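Local coordinates for protein RTX toxin RtxA (Vibrio vulnificus MO6-24/O, PDB 6IMP) that probably acts as a hydrolase of the alpha/beta fold, forming an effector domain of a MARTX toxin that contributes to bacterial virulence, at residues M157-V162 and A188-Q193; K241-L246 and T250-L255; N38-E43 and K212-H217; E259-E264 and Y286-S291. All coordinates share one frame; numbering follows the deposited sequence.

Interaction 1: residues M157-V162 and A188-Q193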
loop_
_atom_site.group_PDB
_atom_site.type_symbol
_atom_site.label_atom_id
_atom_site.label_comp_id
_atom_site.label_asym_id
_atom_site.label_seq_id
_atom_site.Cartn_x
_atom_site.Cartn_y
_atom_site.Cartn_z
ATOM N N MET A 157 6.224 -6.615 -6.853
ATOM C CA MET A 157 5.234 -5.853 -7.578
ATOM C C MET A 157 5.910 -4.795 -8.411
ATOM O O MET A 157 5.568 -4.610 -9.566
ATOM C CB MET A 157 4.266 -5.195 -6.617
ATOM C CG MET A 157 3.265 -6.146 -6.014
ATOM S SD MET A 157 2.380 -5.258 -4.734
ATOM C CE MET A 157 2.126 -6.543 -3.519
ATOM N N PHE A 158 6.871 -4.097 -7.825
ATOM C CA PHE A 158 7.659 -3.150 -8.601
ATOM C C PHE A 158 8.264 -3.832 -9.812
ATOM O O PHE A 158 7.976 -3.464 -10.945
ATOM C CB PHE A 158 8.773 -2.526 -7.775
ATOM C CG PHE A 158 9.412 -1.347 -8.443
ATOM C CD1 PHE A 158 8.637 -0.255 -8.828
ATOM C CD2 PHE A 158 10.769 -1.316 -8.693
ATOM C CE1 PHE A 158 9.206 0.845 -9.437
ATOM C CE2 PHE A 158 11.348 -0.215 -9.303
ATOM C CZ PHE A 158 10.564 0.863 -9.683
ATOM N N ASN A 159 9.060 -4.864 -9.560
ATOM C CA ASN A 159 9.807 -5.532 -10.617
ATOM C C ASN A 159 8.886 -5.997 -11.732
ATOM O O ASN A 159 9.232 -5.874 -12.896
ATOM C CB ASN A 159 10.615 -6.704 -10.063
ATOM C CG ASN A 159 11.822 -6.254 -9.262
ATOM O OD1 ASN A 159 12.526 -5.307 -9.634
ATOM N ND2 ASN A 159 12.071 -6.937 -8.155
ATOM N N TYR A 160 7.684 -6.448 -11.383
ATOM C CA TYR A 160 6.685 -6.838 -12.402
ATOM C C TYR A 160 6.349 -5.708 -13.385
ATOM O O TYR A 160 6.137 -5.951 -14.578
ATOM C CB TYR A 160 5.396 -7.349 -11.749
ATOM C CG TYR A 160 4.268 -7.537 -12.731
ATOM C CD1 TYR A 160 4.345 -8.509 -13.717
ATOM C CD2 TYR A 160 3.144 -6.723 -12.700
ATOM C CE1 TYR A 160 3.327 -8.683 -14.647
ATOM C CE2 TYR A 160 2.110 -6.896 -13.611
ATOM C CZ TYR A 160 2.206 -7.879 -14.588
ATOM O OH TYR A 160 1.185 -8.061 -15.498
ATOM N N LEU A 161 6.287 -4.480 -12.878
ATOM C CA LEU A 161 6.030 -3.320 -13.725
ATOM C C LEU A 161 7.216 -3.077 -14.631
ATOM O O LEU A 161 7.083 -3.119 -15.854
ATOM C CB LEU A 161 5.756 -2.075 -12.880
ATOM C CG LEU A 161 4.516 -2.135 -11.987
ATOM C CD1 LEU A 161 4.385 -0.820 -11.239
ATOM C CD2 LEU A 161 3.250 -2.428 -12.786
ATOM N N VAL A 162 8.382 -2.899 -14.010
ATOM C CA VAL A 162 9.633 -2.601 -14.723
ATOM C C VAL A 162 9.956 -3.677 -15.775
ATOM O O VAL A 162 10.401 -3.352 -16.887
ATOM C CB VAL A 162 10.840 -2.496 -13.748
ATOM C CG1 VAL A 162 12.134 -2.209 -14.506
ATOM C CG2 VAL A 162 10.609 -1.414 -12.700
ATOM N N ALA A 188 9.975 3.078 -2.295
ATOM C CA ALA A 188 10.506 4.296 -2.892
ATOM C C ALA A 188 12.019 4.366 -2.671
ATOM O O ALA A 188 12.772 4.665 -3.593
ATOM C CB ALA A 188 9.816 5.525 -2.317
ATOM N N ARG A 189 12.449 4.027 -1.456
ATOM C CA ARG A 189 13.868 4.025 -1.095
ATOM C C ARG A 189 14.630 3.041 -1.967
ATOM O O ARG A 189 15.495 3.437 -2.759
ATOM C CB ARG A 189 14.051 3.663 0.386
ATOM C CG ARG A 189 15.497 3.520 0.830
ATOM C CD ARG A 189 15.623 3.645 2.340
ATOM N NE ARG A 189 15.123 2.460 3.048
ATOM C CZ ARG A 189 14.797 2.424 4.344
ATOM N NH1 ARG A 189 14.880 3.512 5.103
ATOM N NH2 ARG A 189 14.351 1.298 4.881
ATOM N N TYR A 190 14.258 1.771 -1.860
ATOM C CA TYR A 190 14.906 0.722 -2.625
ATOM C C TYR A 190 15.041 1.062 -4.124
ATOM O O TYR A 190 16.066 0.759 -4.726
ATOM C CB TYR A 190 14.182 -0.617 -2.419
ATOM C CG TYR A 190 14.395 -1.623 -3.523
ATOM C CD1 TYR A 190 13.571 -1.635 -4.626
ATOM C CD2 TYR A 190 15.413 -2.557 -3.460
ATOM C CE1 TYR A 190 13.746 -2.555 -5.648
ATOM C CE2 TYR A 190 15.609 -3.476 -4.484
ATOM C CZ TYR A 190 14.766 -3.472 -5.575
ATOM O OH TYR A 190 14.925 -4.373 -6.603
ATOM N N ALA A 191 14.034 1.706 -4.712
ATOM C CA ALA A 191 14.026 1.945 -6.169
ATOM C C ALA A 191 15.069 2.970 -6.591
ATOM O O ALA A 191 15.743 2.796 -7.609
ATOM C CB ALA A 191 12.652 2.380 -6.638
ATOM N N ALA A 192 15.195 4.036 -5.808
ATOM C CA ALA A 192 16.193 5.076 -6.071
ATOM C C ALA A 192 17.575 4.586 -5.670
ATOM O O ALA A 192 18.582 4.906 -6.310
ATOM C CB ALA A 192 15.842 6.345 -5.310
ATOM N N GLN A 193 17.599 3.788 -4.612
ATOM C CA GLN A 193 18.818 3.142 -4.121
ATOM C C GLN A 193 19.371 2.035 -5.018
ATOM O O GLN A 193 20.469 1.544 -4.795
ATOM C CB GLN A 193 18.555 2.585 -2.727
ATOM C CG GLN A 193 18.789 3.630 -1.661
ATOM C CD GLN A 193 20.266 3.822 -1.397
ATOM O OE1 GLN A 193 21.098 3.030 -1.858
ATOM N NE2 GLN A 193 20.607 4.875 -0.661
#
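F158 and A191 form the closest apolar pair here. CE2 of the F158 ring lies 3.9 Å from CB of A191. The neighbouring ring atom, F158 CZ, is 4.0 Å from A191 CB, and this methyl meets the ring obliquely. The ring also approaches Y190. Its CD2 lies at the edge of the Y190 ring, near that ring's plane, with F158 CD2 4.4 Å from Y190 CE1. This is a loose apolar contact and not a stack. N159 adds a third approach. N159 OD1 is 4.0 Å from Y190 OH, too far for a hydrogen bond. The two side chains cross at about a right angle, with amide and ring planes 79° apart. The F158 ring is directed at the other helix by a chi1 of -168°, with CG trans to the backbone N. V162, one turn later, covers part of one face: V162 CG2 sits 3.7 Å above the F158 ring, toward its rim. The axes of the segments 157-162 and 188-192 come no closer than 12.0 Å and cross at -46°, so the side chains span the gap. Around this contact, F158 and L161 also touch L103 of strand 101-105. M157, Y160 and L161 rest on L131 of strand 129-133, and Y160 continues to strand 67-73. Helix 147-164 thus packs on the sheet with helix 180-192 beside it.

Interaction 2: residues K241-L246 and T250-L255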
loop_
_atom_site.group_PDB
_atom_site.type_symbol
_atom_site.label_atom_id
_atom_site.label_comp_id
_atom_site.label_asym_id
_atom_site.label_seq_id
_atom_site.Cartn_x
_atom_site.Cartn_y
_atom_site.Cartn_z
ATOM N N LYS A 241 11.402 6.305 9.307
ATOM C CA LYS A 241 12.480 5.309 9.281
ATOM C C LYS A 241 12.647 4.697 7.887
ATOM O O LYS A 241 13.764 4.613 7.367
ATOM C CB LYS A 241 12.199 4.211 10.312
ATOM C CG LYS A 241 13.266 3.123 10.426
ATOM C CD LYS A 241 13.138 2.375 11.755
ATOM C CE LYS A 241 13.484 0.898 11.642
ATOM N NZ LYS A 241 14.903 0.680 11.249
ATOM N N ASN A 242 11.530 4.309 7.278
ATOM C CA ASN A 242 11.539 3.722 5.941
ATOM C C ASN A 242 11.917 4.738 4.830
ATOM O O ASN A 242 12.173 4.344 3.687
ATOM C CB ASN A 242 10.167 3.119 5.614
ATOM C CG ASN A 242 9.799 1.939 6.500
ATOM O OD1 ASN A 242 10.136 1.885 7.690
ATOM N ND2 ASN A 242 9.048 1.010 5.931
ATOM N N LEU A 243 11.905 6.035 5.146
ATOM C CA LEU A 243 12.207 7.078 4.142
ATOM C C LEU A 243 13.684 7.464 4.102
ATOM O O LEU A 243 14.146 8.050 3.112
ATOM C CB LEU A 243 11.373 8.340 4.399
ATOM C CG LEU A 243 10.022 8.465 3.695
ATOM C CD1 LEU A 243 9.331 9.759 4.122
ATOM C CD2 LEU A 243 10.185 8.425 2.183
ATOM N N LYS A 244 14.405 7.166 5.192
ATOM C CA LYS A 244 15.803 7.583 5.363
ATOM C C LYS A 244 16.675 7.005 4.272
ATOM O O LYS A 244 16.813 5.800 4.168
ATOM C CB LYS A 244 16.354 7.121 6.710
ATOM C CG LYS A 244 15.790 7.869 7.903
ATOM C CD LYS A 244 16.522 7.515 9.195
ATOM C CE LYS A 244 17.838 8.273 9.346
ATOM N NZ LYS A 244 17.993 8.853 10.713
ATOM N N GLY A 245 17.273 7.875 3.471
ATOM C CA GLY A 245 18.176 7.447 2.418
ATOM C C GLY A 245 17.472 7.524 1.095
ATOM O O GLY A 245 18.040 7.179 0.050
ATOM N N LEU A 246 16.213 7.955 1.140
ATOM C CA LEU A 246 15.565 8.473 -0.040
ATOM C C LEU A 246 16.197 9.823 -0.352
ATOM O O LEU A 246 16.374 10.642 0.561
ATOM C CB LEU A 246 14.061 8.633 0.169
ATOM C CG LEU A 246 13.304 8.917 -1.129
ATOM C CD1 LEU A 246 13.332 7.716 -2.068
ATOM C CD2 LEU A 246 11.872 9.321 -0.824
ATOM N N THR A 250 12.797 14.040 -3.632
ATOM C CA THR A 250 11.820 13.166 -4.280
ATOM C C THR A 250 10.396 13.604 -3.932
ATOM O O THR A 250 10.085 13.819 -2.754
ATOM C CB THR A 250 12.008 11.681 -3.913
ATOM O OG1 THR A 250 13.397 11.337 -3.965
ATOM C CG2 THR A 250 11.247 10.798 -4.898
ATOM N N PRO A 251 9.533 13.755 -4.960
ATOM C CA PRO A 251 8.147 14.158 -4.743
ATOM C C PRO A 251 7.365 13.224 -3.815
ATOM O O PRO A 251 7.126 12.055 -4.142
ATOM C CB PRO A 251 7.546 14.166 -6.162
ATOM C CG PRO A 251 8.566 13.550 -7.051
ATOM C CD PRO A 251 9.879 13.769 -6.390
ATOM N N ILE A 252 6.990 13.764 -2.661
ATOM C CA ILE A 252 6.122 13.087 -1.706
ATOM C C ILE A 252 4.856 13.921 -1.469
ATOM O O ILE A 252 4.855 14.829 -0.645
ATOM C CB ILE A 252 6.861 12.882 -0.358
ATOM C CG1 ILE A 252 8.126 12.056 -0.589
ATOM C CG2 ILE A 252 5.950 12.225 0.690
ATOM C CD1 ILE A 252 9.063 12.016 0.600
ATOM N N LEU A 253 3.779 13.618 -2.183
ATOM C CA LEU A 253 2.471 14.136 -1.785
ATOM C C LEU A 253 2.030 13.404 -0.533
ATOM O O LEU A 253 2.269 12.212 -0.384
ATOM C CB LEU A 253 1.422 13.967 -2.888
ATOM C CG LEU A 253 0.021 14.566 -2.594
ATOM C CD1 LEU A 253 0.077 16.064 -2.329
ATOM C CD2 LEU A 253 -0.953 14.283 -3.728
ATOM N N LEU A 254 1.389 14.123 0.368
ATOM C CA LEU A 254 0.925 13.530 1.603
ATOM C C LEU A 254 -0.473 14.056 1.946
ATOM O O LEU A 254 -0.635 15.197 2.391
ATOM C CB LEU A 254 1.927 13.823 2.721
ATOM C CG LEU A 254 1.518 13.493 4.164
ATOM C CD1 LEU A 254 1.214 12.014 4.339
ATOM C CD2 LEU A 254 2.616 13.927 5.126
ATOM N N LEU A 255 -1.479 13.217 1.734
ATOM C CA LEU A 255 -2.849 13.572 2.076
ATOM C C LEU A 255 -3.303 12.798 3.297
ATOM O O LEU A 255 -3.359 11.575 3.278
ATOM C CB LEU A 255 -3.769 13.298 0.891
ATOM C CG LEU A 255 -3.279 13.828 -0.467
ATOM C CD1 LEU A 255 -4.391 13.720 -1.491
ATOM C CD2 LEU A 255 -2.798 15.262 -0.398
#
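A type II beta turn from L243 to L246, closed by a 2.9 Å bond from L246 N to L243 O, brings L246 back toward T250, their CA atoms 7.4 Å apart. G245 sits in this turn with a phi of 103°, a conformation that suits glycine. The side chains meet around the end of I252. L243 and I252 reach toward each other tip to tip, with L243 CD2 4.1 Å from I252 CD1. L246 comes to the same methyl from its own branch, L246 CD2 lying 4.1 Å from I252 CD1. Extended beyond CB (chi2 169°), I252 carries that methyl to both leucines. L246 also crosses T250 at about a right angle. There L246 CD2 is 3.9 Å from T250 CB, and L246 CG is 3.7 Å from T250 OG1. The hydroxyl has its polar partner elsewhere, in the backbone O of P247. Outside the two segments, L243 rests on A185 and L246 on A188 of helix 180-192, while I252 touches L201 and L203 of strand 200-204. The contact is therefore small, buried and largely apolar, between a helix end and strand 252-256, the next-to-last strand of the sheet. Strands 200-204 and 252-256 are parallel neighbours joined by a long helical excursion. This is the topology of the alpha/beta hydrolase fold, and the excursion is consistent with a cap inserted here.

Interaction 3: residues N38-E43 and K212-H217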
loop_
_atom_site.group_PDB
_atom_site.type_symbol
_atom_site.label_atom_id
_atom_site.label_comp_id
_atom_site.label_asym_id
_atom_site.label_seq_id
_atom_site.Cartn_x
_atom_site.Cartn_y
_atom_site.Cartn_z
ATOM N N ASN A 38 -3.926 -10.647 13.880
ATOM C CA ASN A 38 -5.302 -10.136 13.828
ATOM C C ASN A 38 -5.393 -8.632 14.102
ATOM O O ASN A 38 -6.104 -7.894 13.407
ATOM C CB ASN A 38 -6.153 -10.849 14.879
ATOM C CG ASN A 38 -6.659 -12.196 14.422
ATOM O OD1 ASN A 38 -6.313 -12.684 13.342
ATOM N ND2 ASN A 38 -7.492 -12.814 15.257
ATOM N N GLU A 39 -4.727 -8.197 15.160
ATOM C CA GLU A 39 -4.744 -6.780 15.547
ATOM C C GLU A 39 -4.068 -5.936 14.469
ATOM O O GLU A 39 -4.685 -5.041 13.903
ATOM C CB GLU A 39 -4.077 -6.568 16.927
ATOM C CG GLU A 39 -3.601 -5.138 17.240
ATOM C CD GLU A 39 -4.690 -4.193 17.749
ATOM O OE1 GLU A 39 -5.883 -4.583 17.799
ATOM O OE2 GLU A 39 -4.337 -3.036 18.089
ATOM N N LEU A 40 -2.824 -6.266 14.160
ATOM C CA LEU A 40 -2.023 -5.473 13.225
ATOM C C LEU A 40 -2.508 -5.525 11.761
ATOM O O LEU A 40 -2.545 -4.497 11.080
ATOM C CB LEU A 40 -0.557 -5.892 13.302
ATOM C CG LEU A 40 0.202 -5.288 14.486
ATOM C CD1 LEU A 40 -0.361 -5.779 15.802
ATOM C CD2 LEU A 40 1.681 -5.620 14.402
ATOM N N TYR A 41 -2.897 -6.712 11.304
ATOM C CA TYR A 41 -3.098 -6.981 9.872
ATOM C C TYR A 41 -4.541 -7.305 9.491
ATOM O O TYR A 41 -4.913 -7.279 8.294
ATOM C CB TYR A 41 -2.236 -8.161 9.466
ATOM C CG TYR A 41 -0.766 -7.931 9.656
ATOM C CD1 TYR A 41 -0.111 -6.944 8.935
ATOM C CD2 TYR A 41 -0.032 -8.715 10.530
ATOM C CE1 TYR A 41 1.231 -6.738 9.079
ATOM C CE2 TYR A 41 1.307 -8.512 10.694
ATOM C CZ TYR A 41 1.940 -7.521 9.964
ATOM O OH TYR A 41 3.295 -7.306 10.118
ATOM N N GLY A 42 -5.328 -7.680 10.498
ATOM C CA GLY A 42 -6.703 -8.104 10.291
ATOM C C GLY A 42 -6.847 -9.607 10.259
ATOM O O GLY A 42 -5.868 -10.346 10.148
ATOM N N GLU A 43 -8.085 -10.060 10.313
ATOM C CA GLU A 43 -8.354 -11.486 10.404
ATOM C C GLU A 43 -8.228 -12.079 9.016
ATOM O O GLU A 43 -8.551 -11.425 8.040
ATOM C CB GLU A 43 -9.745 -11.740 10.983
ATOM C CG GLU A 43 -10.093 -10.807 12.136
ATOM C CD GLU A 43 -11.321 -11.241 12.900
ATOM O OE1 GLU A 43 -12.138 -10.362 13.240
ATOM O OE2 GLU A 43 -11.469 -12.451 13.164
ATOM N N LYS A 212 1.652 4.264 16.563
ATOM C CA LYS A 212 0.789 5.434 16.492
ATOM C C LYS A 212 -0.548 5.115 15.832
ATOM O O LYS A 212 -1.555 5.770 16.097
ATOM C CB LYS A 212 1.513 6.562 15.761
ATOM C CG LYS A 212 2.655 7.136 16.596
ATOM C CD LYS A 212 3.545 8.098 15.818
ATOM C CE LYS A 212 3.734 9.427 16.548
ATOM N NZ LYS A 212 3.577 10.585 15.617
ATOM N N ALA A 213 -0.558 4.085 14.998
ATOM C CA ALA A 213 -1.796 3.555 14.459
ATOM C C ALA A 213 -2.572 2.764 15.504
ATOM O O ALA A 213 -3.796 2.871 15.579
ATOM C CB ALA A 213 -1.504 2.686 13.251
ATOM N N ILE A 214 -1.861 1.941 16.277
ATOM C CA ILE A 214 -2.471 1.161 17.358
ATOM C C ILE A 214 -3.034 2.114 18.414
ATOM O O ILE A 214 -4.166 1.940 18.881
ATOM C CB ILE A 214 -1.454 0.167 17.983
ATOM C CG1 ILE A 214 -1.300 -1.055 17.061
ATOM C CG2 ILE A 214 -1.905 -0.297 19.373
ATOM C CD1 ILE A 214 -0.037 -1.856 17.272
ATOM N N THR A 215 -2.233 3.132 18.739
ATOM C CA THR A 215 -2.611 4.243 19.624
ATOM C C THR A 215 -3.891 4.985 19.209
ATOM O O THR A 215 -4.723 5.300 20.059
ATOM C CB THR A 215 -1.447 5.263 19.716
ATOM O OG1 THR A 215 -0.446 4.775 20.618
ATOM C CG2 THR A 215 -1.919 6.636 20.193
ATOM N N ALA A 216 -4.024 5.299 17.922
ATOM C CA ALA A 216 -5.163 6.096 17.430
ATOM C C ALA A 216 -6.486 5.374 17.640
ATOM O O ALA A 216 -7.499 6.003 17.903
ATOM C CB ALA A 216 -4.985 6.441 15.952
ATOM N N HIS A 217 -6.460 4.055 17.508
ATOM C CA HIS A 217 -7.662 3.219 17.624
ATOM C C HIS A 217 -7.942 2.782 19.078
ATOM O O HIS A 217 -8.887 2.032 19.327
ATOM C CB HIS A 217 -7.538 1.975 16.713
ATOM C CG HIS A 217 -7.592 2.283 15.243
ATOM N ND1 HIS A 217 -6.583 2.953 14.583
ATOM C CD2 HIS A 217 -8.523 1.987 14.304
ATOM C CE1 HIS A 217 -6.900 3.075 13.304
ATOM N NE2 HIS A 217 -8.070 2.495 13.108
#
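I214 of helix 210-216 meets E39 and L40 of helix 31-41, and its side chain can be followed outward from CB. The first branch, I214 CG2, lies 3.9 Å from OE2 of E39. On the other branch, I214 CG1 is 3.8 Å from E39 OE2. Further out, I214 CD1 reaches L40 CD1 at 4.2 Å, an apolar pair. A chi1 of -78° turns CG1 away from the carbonyl carbon, and the chain can run on to L40. E39 is solvent-exposed. Its chain bends at chi2, 82°, which brings OE2 of the carboxylate, at a slant, onto both branches of I214. These are van der Waals contacts of an oxygen with carbon and carry no polar bond. The I214 helix ends just beyond. There H217 ND1 donates to the backbone O of A213 at 3.0 Å, with an angle of 147° at the hydrogen. The acceptor lies somewhat out of the imidazole plane, and the bond ties the H217 ring back to its own helix. Helix 31-41 also ends close by, where G42 leaves the helical conformation with a positive phi and E43 takes the N-cap position of helix 44-48. L40 O accepts a hydrogen bond from S108 OG, Y41 O one from Y138 OH, and the Y41 ring touches M179. The contact thus packs an N-terminal helix against the helical excursion that follows strand 200-204. Such an excursion is consistent with the cap region of alpha/beta hydrolases, which commonly lies over the active-site end of the sheet.

Interaction 4: residues E259-E264 and Y286-S291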
loop_
_atom_site.group_PDB
_atom_site.type_symbol
_atom_site.label_atom_id
_atom_site.label_comp_id
_atom_site.label_asym_id
_atom_site.label_seq_id
_atom_site.Cartn_x
_atom_site.Cartn_y
_atom_site.Cartn_z
ATOM N N GLU A 259 -9.389 12.330 10.997
ATOM C CA GLU A 259 -9.622 11.563 12.219
ATOM C C GLU A 259 -8.269 11.375 12.903
ATOM O O GLU A 259 -7.230 11.825 12.373
ATOM C CB GLU A 259 -10.168 10.160 11.874
ATOM C CG GLU A 259 -11.529 10.156 11.175
ATOM C CD GLU A 259 -12.032 8.759 10.829
ATOM O OE1 GLU A 259 -11.277 7.780 10.979
ATOM O OE2 GLU A 259 -13.191 8.634 10.390
ATOM N N GLY A 260 -8.292 10.732 14.078
ATOM C CA GLY A 260 -7.114 10.591 14.951
ATOM C C GLY A 260 -5.800 10.200 14.278
ATOM O O GLY A 260 -4.751 10.792 14.555
ATOM N N LEU A 261 -5.848 9.197 13.408
ATOM C CA LEU A 261 -4.677 8.812 12.628
ATOM C C LEU A 261 -4.068 9.996 11.860
ATOM O O LEU A 261 -2.850 10.178 11.851
ATOM C CB LEU A 261 -5.036 7.701 11.650
ATOM C CG LEU A 261 -3.817 7.076 10.972
ATOM C CD1 LEU A 261 -3.045 6.228 11.968
ATOM C CD2 LEU A 261 -4.190 6.249 9.752
ATOM N N GLY A 262 -4.931 10.800 11.240
ATOM C CA GLY A 262 -4.510 11.864 10.326
ATOM C C GLY A 262 -3.822 13.036 10.997
ATOM O O GLY A 262 -3.068 13.771 10.352
ATOM N N GLU A 263 -4.100 13.233 12.282
ATOM C CA GLU A 263 -3.321 14.179 13.102
ATOM C C GLU A 263 -1.852 13.778 13.128
ATOM O O GLU A 263 -0.972 14.554 12.738
ATOM C CB GLU A 263 -3.856 14.246 14.543
ATOM C CG GLU A 263 -4.722 15.466 14.835
ATOM C CD GLU A 263 -4.802 15.783 16.316
ATOM O OE1 GLU A 263 -3.769 16.199 16.898
ATOM O OE2 GLU A 263 -5.897 15.618 16.897
ATOM N N GLU A 264 -1.604 12.544 13.557
ATOM C CA GLU A 264 -0.251 12.004 13.636
ATOM C C GLU A 264 0.474 12.198 12.318
ATOM O O GLU A 264 1.675 12.457 12.286
ATOM C CB GLU A 264 -0.294 10.515 13.991
ATOM C CG GLU A 264 -0.789 10.210 15.401
ATOM C CD GLU A 264 0.209 10.598 16.483
ATOM O OE1 GLU A 264 1.192 11.319 16.177
ATOM O OE2 GLU A 264 0.014 10.171 17.647
ATOM N N TYR A 286 -11.883 14.447 5.091
ATOM C CA TYR A 286 -12.409 13.122 4.787
ATOM C C TYR A 286 -11.947 12.152 5.860
ATOM O O TYR A 286 -10.827 12.266 6.366
ATOM C CB TYR A 286 -11.912 12.643 3.427
ATOM C CG TYR A 286 -12.487 13.423 2.266
ATOM C CD1 TYR A 286 -13.857 13.493 2.072
ATOM C CD2 TYR A 286 -11.664 14.061 1.338
ATOM C CE1 TYR A 286 -14.392 14.193 1.001
ATOM C CE2 TYR A 286 -12.189 14.765 0.268
ATOM C CZ TYR A 286 -13.553 14.826 0.097
ATOM O OH TYR A 286 -14.082 15.522 -0.970
ATOM N N GLY A 287 -12.823 11.215 6.213
ATOM C CA GLY A 287 -12.482 10.123 7.124
ATOM C C GLY A 287 -11.519 9.138 6.480
ATOM O O GLY A 287 -11.298 9.172 5.260
ATOM N N HIS A 288 -10.953 8.252 7.298
ATOM C CA HIS A 288 -9.873 7.354 6.854
ATOM C C HIS A 288 -10.255 6.422 5.690
ATOM O O HIS A 288 -9.434 6.170 4.809
ATOM C CB HIS A 288 -9.349 6.531 8.028
ATOM C CG HIS A 288 -8.149 5.699 7.692
ATOM N ND1 HIS A 288 -6.868 6.211 7.664
ATOM C CD2 HIS A 288 -8.040 4.390 7.360
ATOM C CE1 HIS A 288 -6.022 5.249 7.343
ATOM N NE2 HIS A 288 -6.708 4.135 7.153
ATOM N N GLU A 289 -11.489 5.929 5.688
ATOM C CA GLU A 289 -11.925 4.924 4.711
ATOM C C GLU A 289 -12.660 5.518 3.500
ATOM O O GLU A 289 -13.084 4.776 2.606
ATOM C CB GLU A 289 -12.825 3.881 5.386
ATOM C CG GLU A 289 -12.179 3.182 6.566
ATOM C CD GLU A 289 -12.986 2.000 7.060
ATOM O OE1 GLU A 289 -12.955 0.939 6.397
ATOM O OE2 GLU A 289 -13.629 2.126 8.129
ATOM N N ALA A 290 -12.798 6.839 3.456
ATOM C CA ALA A 290 -13.591 7.482 2.402
ATOM C C ALA A 290 -12.772 7.673 1.122
ATOM O O ALA A 290 -12.482 8.797 0.721
ATOM C CB ALA A 290 -14.143 8.811 2.890
ATOM N N SER A 291 -12.431 6.564 0.476
ATOM C CA SER A 291 -11.438 6.573 -0.601
ATOM C C SER A 291 -11.985 7.263 -1.847
ATOM O O SER A 291 -11.310 8.090 -2.472
ATOM C CB SER A 291 -11.004 5.142 -0.948
ATOM O OG SER A 291 -10.131 4.614 0.036
#
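The backbone O of H288, a residue that packs against E259 and L261, accepts a hydrogen bond from Y177 OH and a weak one from R205 NH1. Its ring has another partner: H288 NE2 is hydrogen-bonded to S178 OG. S178 lies in a GxSxG pattern fitting a nucleophile elbow, so the pair is consistent with the serine and histidine of a hydrolase site. D257 touches H288, and P208 touches L261. Across the contact, E259 extends beyond CG and lays its carboxylate beside the backbone of G287 and H288. E259 OE1 is 3.7 Å from H288 N, too long for a hydrogen bond, and E259 OE2 is 3.7 Å from G287 CA. The carboxylate and imidazole planes are 27° apart, but E259 OE1 stays 5.7 Å from H288 ND1. L261 crosses the H288 ring obliquely; the exact spacing of that pair is doubtful. G262 N bonds to E259 O at 2.8 Å, near the beginning of helix 260-274. The contact joins this part of the helix, just after strand 252-256, to the loop between strand 282-283 and helix 291-302.

From the N terminus, interaction 3 opens first, at 38-43, and closes at 212-217, a loop of 168 residues that ties an N-terminal helix to the excursion after strand 200-204. Interaction 1 is nested inside this loop and joins helices 147-164 and 180-192. Interaction 2 follows in series as a short local closure at strand 252-256. Interaction 4 comes next and links helix 260-274 to the loop before helix 291-302. No loops cross. Interactions 1 and 2 touch through R189, whose NH1 bonds to the backbone O of K241 and of K244. Interactions 3 and 4 touch through a K212–E264 salt bridge. Interactions 1 and 4, with centres about 27 Å apart, lie on opposite sides of the chain's centre.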